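Side-chain contacts in putative mandelate racemase (Salmonella typhimurium, PDB 2O56), which is of unconfirmed function but binds magnesium and may act as a hydro-lyase of the mandelate racemase branch of the enolase superfamily: residues A[129-134]-A[215-220]; A[170-175]-A[346-351]; A[243-248]-A[290-295]; A[248-251]-A[257-260]. All coordinates share one frame; numbering follows the deposited sequence.

Contact 1 (A[129-134]-A[215-220]); sequences KIRTYA and DVDIIA
Asp217 OD2 is gripped from two chains: Arg131 reaches it from strand 130-135 with NH2 at 2.8 Å, and Thr194 OG1 of a second subunit adds another hydrogen bond. The bond from Arg131 is nearly straight, with an N-H...O angle of 173°, and OD2 lies in the guanidinium plane. OD2 uses its anti lone pair, so the pairing is single-pronged rather than forked, and the two planes stand 60° apart. Arg131 gets there by being stretched, CG anti to the backbone N and the chain straight out to NE, where Asp169 makes a second salt bridge that fixes the guanidinium's rotation. Both strands belong to the barrel domain of the enolase superfamily, and strand 170-173 lies between them, touched by Arg131, Tyr133, Asp217 and Ile219. Deeper in, the contact becomes apolar. Ile219 sets its CD1 methyl over one face of the Tyr133 ring, 3.7 Å from the centroid and 19° off the normal, a CH-pi contact. That methyl is closest to the CD2-CE2 side, with CE2 at 3.6 Å. The hydroxyl of Tyr133 is hydrogen-bonded to Gln321.

Contact 2 (A[170-175]-A[346-351]); sequences AIKVDT and IHELHR
Glu348 and Lys172 bury the most surface here, and they meet through a salt bridge: Lys172 NZ lies 2.9 Å from Glu348 OE2. The ammonium comes from above the carboxylate, 60° out of its plane, and OE2 takes nearly all of the contact, since OE1 of Glu348 is 4.1 Å from the same NZ. The CE methylene of Lys172 follows behind at 3.6 Å from Glu348 OE2. Both chains leave the backbone in the same way, with CG anti to N, but then differ. Glu348 runs on extended, bringing its carboxylate nearer to strand 170-173 than its CB direction would suggest, whereas Lys172 bends at chi3 (93°), which turns NZ aside to the acceptor. Earlier in both segments, Ile346 sends CD1 to the methyl of Ala170 at 3.7 Å, an apolar pair two residues before the ionic one on each segment. Strand 130-135 runs between these two strands of the barrel wall: its Ala134 bonds to the backbone of Ala170 and Lys172, and its Tyr133 packs on Glu348. Lys172 NZ is also bound by Glu247 in a salt bridge and by Tyr133 OH, while Glu348 OE2 accepts a hydrogen bond from Ser135. The same NZ thus bridges Glu348 and Glu247, a magnesium ligand, linking this buried ion pair to the metal site.

Contact 3 (A[243-248]-A[290-295]); sequences IFYYEE and LSVIQP. With MG (magnesium ion), chain I.
The magnesium site of the barrel holds one end of this contact, where Gln294 grips the metal ligand Glu247. Glu247 divides its carboxylate between two tasks: OE2 binds the magnesium ion at 2.2 Å, while OE1 accepts a hydrogen bond from Gln294 NE2 at 3.0 Å. The N-H...O angle of that bond is 158°, but NE2 arrives from above the carboxylate plane, 82° out of it, and the amide plane is turned almost perpendicular to the carboxylate. Gln294 OE1 rests against Glu247 CG at 3.3 Å. Glu221 and Glu273 complete the protein ligands, and two waters bind the same ion. Such a trio of acidic ligands, carried at the ends of successive barrel strands, is the hallmark of the enolase superfamily, and strands 246-247 and 292-293 are set apart by 269-271 in its parallel sheet. OE1 of Glu247, which Lys172 also holds, is turned from the metal. Tyr245, two residues before Glu247, carries the apolar half. Its CG occupies the crowded position between N and the carbonyl carbon (chi1 48°), which turns the ring toward strand 292-293, and Val292 lays both methyls over one face. CG1 makes a CH-pi contact 4.2 Å from the ring centroid, and CG2 touches Tyr245 CD2 at 3.8 Å. Gln294 NE2 approaches Tyr245 CE1 obliquely at 3.6 Å, and Gln321 OE1 is hydrogen-bonded to both that NE2 and the Tyr245 hydroxyl.

Contact 4 (A[248-251]-A[257-260]); sequences EPVM and QMKQ
Val250, in the irregular loop 248-251, passes Met258 on helix 255-264 with their CA atoms 6.3 Å apart, and no direct hydrogen bond joins the two segments. A single water supplies the polar link instead: it donates to Met251 O at 3.0 Å and accepts from Met258 N at 3.1 Å, so that a loop carbonyl and a helix amide are both served. The remaining contact is mostly apolar and centres on Met258. CG of this residue stands anti to N, and turns of the same sign at chi2 (76°) and chi3 (65°) fold the chain back, bringing its thioether over the loop. SD then sits against two residues at once, 3.8 Å from Pro249 CG and 3.9 Å from Val250 CG1, the proline ring and the methionine chain crossing at about a right angle. The terminal CE goes further and comes to rest 3.4 Å from Val250 O. Val250 answers with both branches: CG1 lies close to the helix backbone, 3.7 Å from Met258 N, while CG2 meets Gln257 CB at 4.1 Å. Beyond CB the Gln257 chain bends at chi2, leading the amide away from the loop, where NE2 is hydrogen-bonded to Thr228. The arrangement belongs to one beta-alpha unit of the barrel, the loop leaving strand 246-247 and being covered by the very helix it leads into. Asp317 of a neighbouring subunit packs on Val250 and Gln257, while within the chain Pro249 and Val250 also touch helix 228-238 and Met258 reaches Leu269 and Ala271 of strand 269-271.

In the fold
Contacts 1, 2 and 3 line the inside of one barrel. Contacts 1 and 2 have centres 7 Å apart; their segments alternate along the chain, and strand 130-135 neighbours 347-350 as 217-221 neighbours 170-173. Contact 3 lies about 12 Å from the centres of both and meets contact 2 where Lys172 NZ is 2.8 Å from Glu247 OE1, beside the magnesium site; the Tyr133 side chain of contact 1 is about 6 Å from the ion. Contact 4 shares Glu248 with contact 3 and continues outward, its centre 11 Å away and Met258 touching Leu290, while the Pro249 side chain remains about 10 Å from the magnesium. Contacts 1 and 3 both touch the second subunit.

Contact 1 (A[129-134]-A[215-220])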
# COMPACT_ATOMS: atom_id res chain seq x y z
N LYS A 129 12.73 19.75 36.80
CA LYS A 129 12.74 21.07 36.18
C LYS A 129 12.24 20.96 34.74
O LYS A 129 12.32 19.89 34.12
CB LYS A 129 14.16 21.65 36.18
CG LYS A 129 14.59 22.20 37.53
CD LYS A 129 15.88 23.00 37.44
CE LYS A 129 16.47 23.26 38.82
NZ LYS A 129 15.44 23.74 39.79
N ILE A 130 11.74 22.08 34.21
CA ILE A 130 11.19 22.11 32.86
C ILE A 130 12.00 23.05 31.96
O ILE A 130 11.93 24.27 32.08
CB ILE A 130 9.71 22.53 32.88
CG1 ILE A 130 8.86 21.40 33.48
CG2 ILE A 130 9.20 22.82 31.48
CD1 ILE A 130 7.66 21.89 34.22
N ARG A 131 12.79 22.46 31.06
CA ARG A 131 13.61 23.23 30.10
C ARG A 131 12.78 24.13 29.18
O ARG A 131 11.73 23.72 28.69
CB ARG A 131 14.44 22.28 29.24
CG ARG A 131 15.42 23.02 28.33
CD ARG A 131 16.09 22.10 27.33
NE ARG A 131 16.99 22.86 26.45
CZ ARG A 131 17.38 22.45 25.25
NH1 ARG A 131 16.95 21.27 24.79
NH2 ARG A 131 18.20 23.20 24.51
N THR A 132 13.26 25.35 28.94
CA THR A 132 12.44 26.35 28.25
C THR A 132 13.21 26.95 27.08
O THR A 132 14.44 27.04 27.11
CB THR A 132 11.94 27.43 29.25
OG1 THR A 132 11.23 26.78 30.31
CG2 THR A 132 11.01 28.38 28.59
N TYR A 133 12.49 27.32 26.02
CA TYR A 133 13.08 28.17 24.99
C TYR A 133 12.45 29.56 24.94
O TYR A 133 11.31 29.75 25.35
CB TYR A 133 13.09 27.49 23.62
CG TYR A 133 11.75 27.25 22.93
CD1 TYR A 133 11.11 28.26 22.21
CD2 TYR A 133 11.16 25.99 22.96
CE1 TYR A 133 9.88 28.03 21.55
CE2 TYR A 133 9.93 25.75 22.30
CZ TYR A 133 9.32 26.77 21.59
OH TYR A 133 8.12 26.56 20.93
N ALA A 134 13.23 30.52 24.44
CA ALA A 134 12.75 31.87 24.18
C ALA A 134 12.06 31.88 22.82
O ALA A 134 12.70 31.63 21.80
CB ALA A 134 13.93 32.85 24.16
N ASP A 215 25.82 24.94 20.69
CA ASP A 215 25.19 24.35 21.88
C ASP A 215 23.97 25.13 22.36
O ASP A 215 23.45 24.86 23.45
CB ASP A 215 26.19 24.19 23.02
CG ASP A 215 27.24 23.13 22.74
OD1 ASP A 215 26.93 22.16 22.00
OD2 ASP A 215 28.36 23.26 23.27
N VAL A 216 23.53 26.09 21.57
CA VAL A 216 22.19 26.65 21.75
C VAL A 216 21.29 26.12 20.63
O VAL A 216 21.65 26.15 19.45
CB VAL A 216 22.19 28.20 21.81
CG1 VAL A 216 20.75 28.76 21.77
CG2 VAL A 216 22.95 28.68 23.07
N ASP A 217 20.13 25.60 21.02
CA ASP A 217 19.22 25.00 20.04
C ASP A 217 18.39 26.05 19.33
O ASP A 217 18.01 27.06 19.93
CB ASP A 217 18.35 23.94 20.72
CG ASP A 217 19.13 22.66 20.99
OD1 ASP A 217 19.81 22.18 20.05
OD2 ASP A 217 19.08 22.15 22.12
N ILE A 218 18.15 25.85 18.03
CA ILE A 218 17.36 26.78 17.26
C ILE A 218 16.17 26.04 16.62
O ILE A 218 16.37 25.09 15.85
CB ILE A 218 18.19 27.45 16.14
CG1 ILE A 218 19.36 28.27 16.74
CG2 ILE A 218 17.29 28.33 15.27
CD1 ILE A 218 20.30 28.84 15.67
N ILE A 219 14.97 26.49 16.94
CA ILE A 219 13.75 26.01 16.29
C ILE A 219 13.36 27.02 15.21
O ILE A 219 13.30 28.22 15.48
CB ILE A 219 12.60 25.82 17.32
CG1 ILE A 219 13.02 24.83 18.39
CG2 ILE A 219 11.28 25.38 16.63
CD1 ILE A 219 12.26 24.98 19.70
N ALA A 220 13.12 26.53 13.99
CA ALA A 220 12.64 27.37 12.91
C ALA A 220 11.13 27.25 12.81
O ALA A 220 10.61 26.16 12.59
CB ALA A 220 13.28 26.93 11.61

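Contact 2 (A[170-175]-A[346-351])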
# COMPACT_ATOMS: atom_id res chain seq x y z
N ALA A 170 17.96 27.63 24.28
CA ALA A 170 17.25 27.39 23.04
C ALA A 170 16.34 28.55 22.72
O ALA A 170 15.82 29.23 23.62
CB ALA A 170 16.46 26.09 23.11
N ILE A 171 16.16 28.77 21.42
CA ILE A 171 15.37 29.87 20.91
C ILE A 171 14.52 29.35 19.75
O ILE A 171 14.89 28.38 19.08
CB ILE A 171 16.27 31.07 20.45
CG1 ILE A 171 17.18 30.69 19.27
CG2 ILE A 171 17.16 31.59 21.61
CD1 ILE A 171 16.62 31.09 17.90
N LYS A 172 13.38 29.99 19.53
CA LYS A 172 12.63 29.80 18.29
C LYS A 172 12.37 31.12 17.57
O LYS A 172 12.17 32.16 18.20
CB LYS A 172 11.30 29.12 18.59
CG LYS A 172 10.40 28.96 17.35
CD LYS A 172 9.18 28.15 17.71
CE LYS A 172 8.01 29.02 18.11
NZ LYS A 172 6.90 28.09 18.58
N VAL A 173 12.36 31.06 16.24
CA VAL A 173 12.28 32.26 15.45
C VAL A 173 11.69 31.96 14.08
O VAL A 173 12.03 30.95 13.45
CB VAL A 173 13.70 32.88 15.30
CG1 VAL A 173 14.66 31.92 14.59
CG2 VAL A 173 13.63 34.23 14.62
N ASP A 174 10.78 32.83 13.64
CA ASP A 174 10.34 32.86 12.25
C ASP A 174 11.13 33.95 11.54
O ASP A 174 10.84 35.13 11.70
CB ASP A 174 8.83 33.18 12.21
CG ASP A 174 8.24 33.13 10.80
OD1 ASP A 174 8.98 33.23 9.79
OD2 ASP A 174 6.99 32.99 10.70
N THR A 175 12.11 33.54 10.73
CA THR A 175 12.98 34.48 10.03
C THR A 175 12.48 34.87 8.64
O THR A 175 13.13 35.68 7.97
CB THR A 175 14.38 33.94 9.88
OG1 THR A 175 14.35 32.75 9.09
CG2 THR A 175 15.03 33.69 11.23
N ILE A 346 10.65 20.12 25.43
CA ILE A 346 10.96 21.50 25.79
C ILE A 346 9.67 22.31 25.99
O ILE A 346 8.61 21.91 25.50
CB ILE A 346 11.98 22.15 24.80
CG1 ILE A 346 12.74 23.32 25.43
CG2 ILE A 346 11.36 22.48 23.45
CD1 ILE A 346 13.96 23.78 24.60
N HIS A 347 9.74 23.38 26.77
CA HIS A 347 8.60 24.28 27.00
C HIS A 347 8.78 25.59 26.21
O HIS A 347 9.91 26.05 26.00
CB HIS A 347 8.47 24.55 28.52
CG HIS A 347 7.35 25.46 28.91
ND1 HIS A 347 6.14 24.99 29.38
CD2 HIS A 347 7.26 26.81 28.93
CE1 HIS A 347 5.34 26.01 29.65
NE2 HIS A 347 6.00 27.13 29.38
N GLU A 348 7.67 26.17 25.78
CA GLU A 348 7.68 27.41 25.00
C GLU A 348 7.44 28.65 25.86
O GLU A 348 6.40 28.77 26.49
CB GLU A 348 6.61 27.37 23.90
CG GLU A 348 6.48 28.67 23.09
CD GLU A 348 5.55 28.56 21.89
OE1 GLU A 348 4.62 27.72 21.93
OE2 GLU A 348 5.73 29.31 20.90
N LEU A 349 8.38 29.59 25.84
CA LEU A 349 8.19 30.84 26.57
C LEU A 349 8.14 32.07 25.68
O LEU A 349 9.14 32.42 25.03
CB LEU A 349 9.27 31.02 27.65
CG LEU A 349 9.23 32.36 28.40
CD1 LEU A 349 8.25 32.31 29.53
CD2 LEU A 349 10.60 32.71 28.89
N HIS A 350 7.00 32.75 25.66
CA HIS A 350 6.92 34.04 25.00
C HIS A 350 7.32 35.14 25.97
O HIS A 350 7.11 35.02 27.17
CB HIS A 350 5.51 34.33 24.55
CG HIS A 350 4.99 33.37 23.53
ND1 HIS A 350 5.04 33.61 22.18
CD2 HIS A 350 4.38 32.17 23.68
CE1 HIS A 350 4.49 32.60 21.53
NE2 HIS A 350 4.08 31.71 22.42
N ARG A 351 7.87 36.21 25.41
CA ARG A 351 8.30 37.37 26.19
C ARG A 351 7.15 38.02 26.96
O ARG A 351 7.30 38.37 28.14
CB ARG A 351 8.96 38.39 25.27
CG ARG A 351 9.88 39.36 25.99
CD ARG A 351 9.58 40.79 25.56
NE ARG A 351 9.83 41.00 24.14
CZ ARG A 351 8.89 41.28 23.25
NH1 ARG A 351 9.21 41.46 21.98
NH2 ARG A 351 7.62 41.38 23.63

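Contact 3 (A[243-248]-A[290-295])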
# COMPACT_ATOMS: atom_id res chain seq x y z
N ILE A 243 19.26 22.67 12.78
CA ILE A 243 17.93 23.06 13.30
C ILE A 243 17.30 21.98 14.22
O ILE A 243 17.26 20.79 13.86
CB ILE A 243 17.00 23.46 12.11
CG1 ILE A 243 17.66 24.58 11.31
CG2 ILE A 243 15.59 23.91 12.56
CD1 ILE A 243 17.79 25.91 12.12
N PHE A 244 16.83 22.40 15.40
CA PHE A 244 16.36 21.48 16.47
C PHE A 244 15.06 20.79 16.04
O PHE A 244 14.95 19.57 16.02
CB PHE A 244 16.08 22.28 17.74
CG PHE A 244 15.98 21.48 18.99
CD1 PHE A 244 16.96 20.56 19.34
CD2 PHE A 244 14.92 21.69 19.87
CE1 PHE A 244 16.85 19.84 20.53
CE2 PHE A 244 14.81 20.98 21.06
CZ PHE A 244 15.77 20.04 21.38
N TYR A 245 14.07 21.61 15.70
CA TYR A 245 13.01 21.16 14.81
C TYR A 245 12.39 22.27 13.98
O TYR A 245 12.68 23.44 14.19
CB TYR A 245 11.97 20.34 15.59
CG TYR A 245 11.46 20.93 16.89
CD1 TYR A 245 10.40 21.83 16.91
CD2 TYR A 245 12.00 20.53 18.12
CE1 TYR A 245 9.91 22.34 18.10
CE2 TYR A 245 11.50 21.03 19.32
CZ TYR A 245 10.47 21.94 19.30
OH TYR A 245 9.97 22.44 20.48
N TYR A 246 11.54 21.88 13.03
CA TYR A 246 11.04 22.77 11.99
C TYR A 246 9.52 22.79 12.19
O TYR A 246 8.88 21.78 11.97
CB TYR A 246 11.36 22.13 10.64
CG TYR A 246 11.14 22.99 9.40
CD1 TYR A 246 11.26 24.38 9.45
CD2 TYR A 246 10.85 22.40 8.16
CE1 TYR A 246 11.08 25.16 8.32
CE2 TYR A 246 10.67 23.17 7.01
CZ TYR A 246 10.79 24.55 7.09
OH TYR A 246 10.61 25.31 5.97
N GLU A 247 8.96 23.93 12.60
CA GLU A 247 7.62 23.99 13.19
C GLU A 247 6.56 24.48 12.20
O GLU A 247 6.73 25.51 11.53
CB GLU A 247 7.60 24.87 14.46
CG GLU A 247 6.21 25.10 15.00
CD GLU A 247 6.17 25.81 16.33
OE1 GLU A 247 7.15 25.75 17.11
OE2 GLU A 247 5.13 26.44 16.61
N GLU A 248 5.46 23.74 12.11
CA GLU A 248 4.37 24.08 11.20
C GLU A 248 4.79 24.51 9.79
O GLU A 248 4.38 25.58 9.33
CB GLU A 248 3.49 25.18 11.83
CG GLU A 248 2.62 24.68 12.98
CD GLU A 248 1.38 25.52 13.15
OE1 GLU A 248 1.53 26.71 13.47
OE2 GLU A 248 0.25 24.99 12.97
N LEU A 290 5.56 13.73 11.69
CA LEU A 290 5.94 14.61 12.81
C LEU A 290 6.92 13.89 13.71
O LEU A 290 6.79 12.69 13.92
CB LEU A 290 4.69 15.04 13.62
CG LEU A 290 3.64 15.86 12.85
CD1 LEU A 290 2.54 16.31 13.78
CD2 LEU A 290 4.34 17.07 12.20
N SER A 291 7.93 14.61 14.21
CA SER A 291 8.81 14.08 15.24
C SER A 291 8.44 14.63 16.60
O SER A 291 8.62 13.96 17.62
CB SER A 291 10.28 14.47 14.94
OG SER A 291 10.76 13.81 13.78
N VAL A 292 7.98 15.88 16.62
CA VAL A 292 7.61 16.57 17.86
C VAL A 292 6.16 17.04 17.71
O VAL A 292 5.82 17.64 16.70
CB VAL A 292 8.53 17.80 18.12
CG1 VAL A 292 8.02 18.67 19.32
CG2 VAL A 292 9.96 17.34 18.37
N ILE A 293 5.32 16.76 18.71
CA ILE A 293 3.94 17.23 18.68
C ILE A 293 3.72 18.38 19.67
O ILE A 293 4.34 18.44 20.74
CB ILE A 293 2.91 16.09 18.87
CG1 ILE A 293 3.06 15.45 20.25
CG2 ILE A 293 3.06 15.03 17.73
CD1 ILE A 293 1.78 14.75 20.71
N GLN A 294 2.85 19.32 19.28
CA GLN A 294 2.70 20.57 20.01
C GLN A 294 1.26 20.92 20.33
O GLN A 294 0.82 22.04 20.00
CB GLN A 294 3.35 21.73 19.25
CG GLN A 294 4.77 21.43 18.79
CD GLN A 294 5.31 22.51 17.88
OE1 GLN A 294 4.75 22.79 16.84
NE2 GLN A 294 6.39 23.14 18.29
N PRO A 295 0.51 20.00 20.98
CA PRO A 295 -0.85 20.37 21.30
C PRO A 295 -0.84 21.51 22.31
O PRO A 295 0.03 21.57 23.19
CB PRO A 295 -1.45 19.09 21.92
CG PRO A 295 -0.25 18.29 22.41
CD PRO A 295 0.88 18.66 21.48
MG MG I . 3.79 28.18 16.57
O HOH W 1 3.79 29.05 18.61
O HOH W 2 3.36 27.93 14.21

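Contact 4 (A[248-251]-A[257-260])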
# COMPACT_ATOMS: atom_id res chain seq x y z
N GLU A 248 5.46 23.74 12.11
CA GLU A 248 4.37 24.08 11.20
C GLU A 248 4.79 24.51 9.79
O GLU A 248 4.38 25.58 9.33
CB GLU A 248 3.49 25.18 11.83
CG GLU A 248 2.62 24.68 12.98
CD GLU A 248 1.38 25.52 13.15
OE1 GLU A 248 1.53 26.71 13.47
OE2 GLU A 248 0.25 24.99 12.97
N PRO A 249 5.57 23.68 9.07
CA PRO A 249 5.96 24.10 7.73
C PRO A 249 4.73 24.26 6.81
O PRO A 249 4.74 25.04 5.86
CB PRO A 249 6.84 22.94 7.25
CG PRO A 249 6.39 21.75 8.07
CD PRO A 249 6.08 22.33 9.40
N VAL A 250 3.66 23.55 7.11
CA VAL A 250 2.50 23.57 6.24
C VAL A 250 1.26 23.32 7.15
O VAL A 250 1.40 22.78 8.24
CB VAL A 250 2.64 22.48 5.12
CG1 VAL A 250 2.64 21.04 5.73
CG2 VAL A 250 1.55 22.60 4.09
N MET A 251 0.09 23.78 6.73
CA MET A 251 -1.14 23.55 7.51
C MET A 251 -1.49 22.05 7.54
O MET A 251 -1.03 21.31 6.68
CB MET A 251 -2.29 24.37 6.91
CG MET A 251 -2.76 23.92 5.56
SD MET A 251 -4.03 25.02 4.88
CE MET A 251 -4.28 24.29 3.26
N GLN A 257 0.63 16.39 2.96
CA GLN A 257 1.52 17.50 2.68
C GLN A 257 2.63 17.58 3.73
O GLN A 257 3.80 17.79 3.40
CB GLN A 257 0.76 18.83 2.60
CG GLN A 257 -0.42 18.86 1.63
CD GLN A 257 -0.13 18.25 0.28
OE1 GLN A 257 -0.90 17.43 -0.22
NE2 GLN A 257 0.97 18.65 -0.32
N MET A 258 2.27 17.41 5.01
CA MET A 258 3.27 17.28 6.08
C MET A 258 4.27 16.15 5.83
O MET A 258 5.48 16.30 6.06
CB MET A 258 2.59 17.09 7.45
CG MET A 258 3.50 17.38 8.66
SD MET A 258 3.77 19.14 9.00
CE MET A 258 2.11 19.67 9.42
N LYS A 259 3.75 15.00 5.40
CA LYS A 259 4.58 13.87 4.99
C LYS A 259 5.52 14.23 3.83
O LYS A 259 6.70 13.86 3.85
CB LYS A 259 3.72 12.66 4.67
CG LYS A 259 4.46 11.33 4.45
CD LYS A 259 5.54 11.06 5.45
CE LYS A 259 6.26 9.74 5.13
NZ LYS A 259 5.31 8.63 4.86
N GLN A 260 5.02 14.98 2.85
CA GLN A 260 5.86 15.40 1.74
C GLN A 260 7.03 16.28 2.22
O GLN A 260 8.15 16.10 1.78
CB GLN A 260 5.03 16.07 0.64
CG GLN A 260 5.80 16.60 -0.57
CD GLN A 260 6.29 15.52 -1.54
OE1 GLN A 260 6.05 14.33 -1.35
NE2 GLN A 260 6.97 15.96 -2.59
O HOH W 3 -0.34 18.39 6.34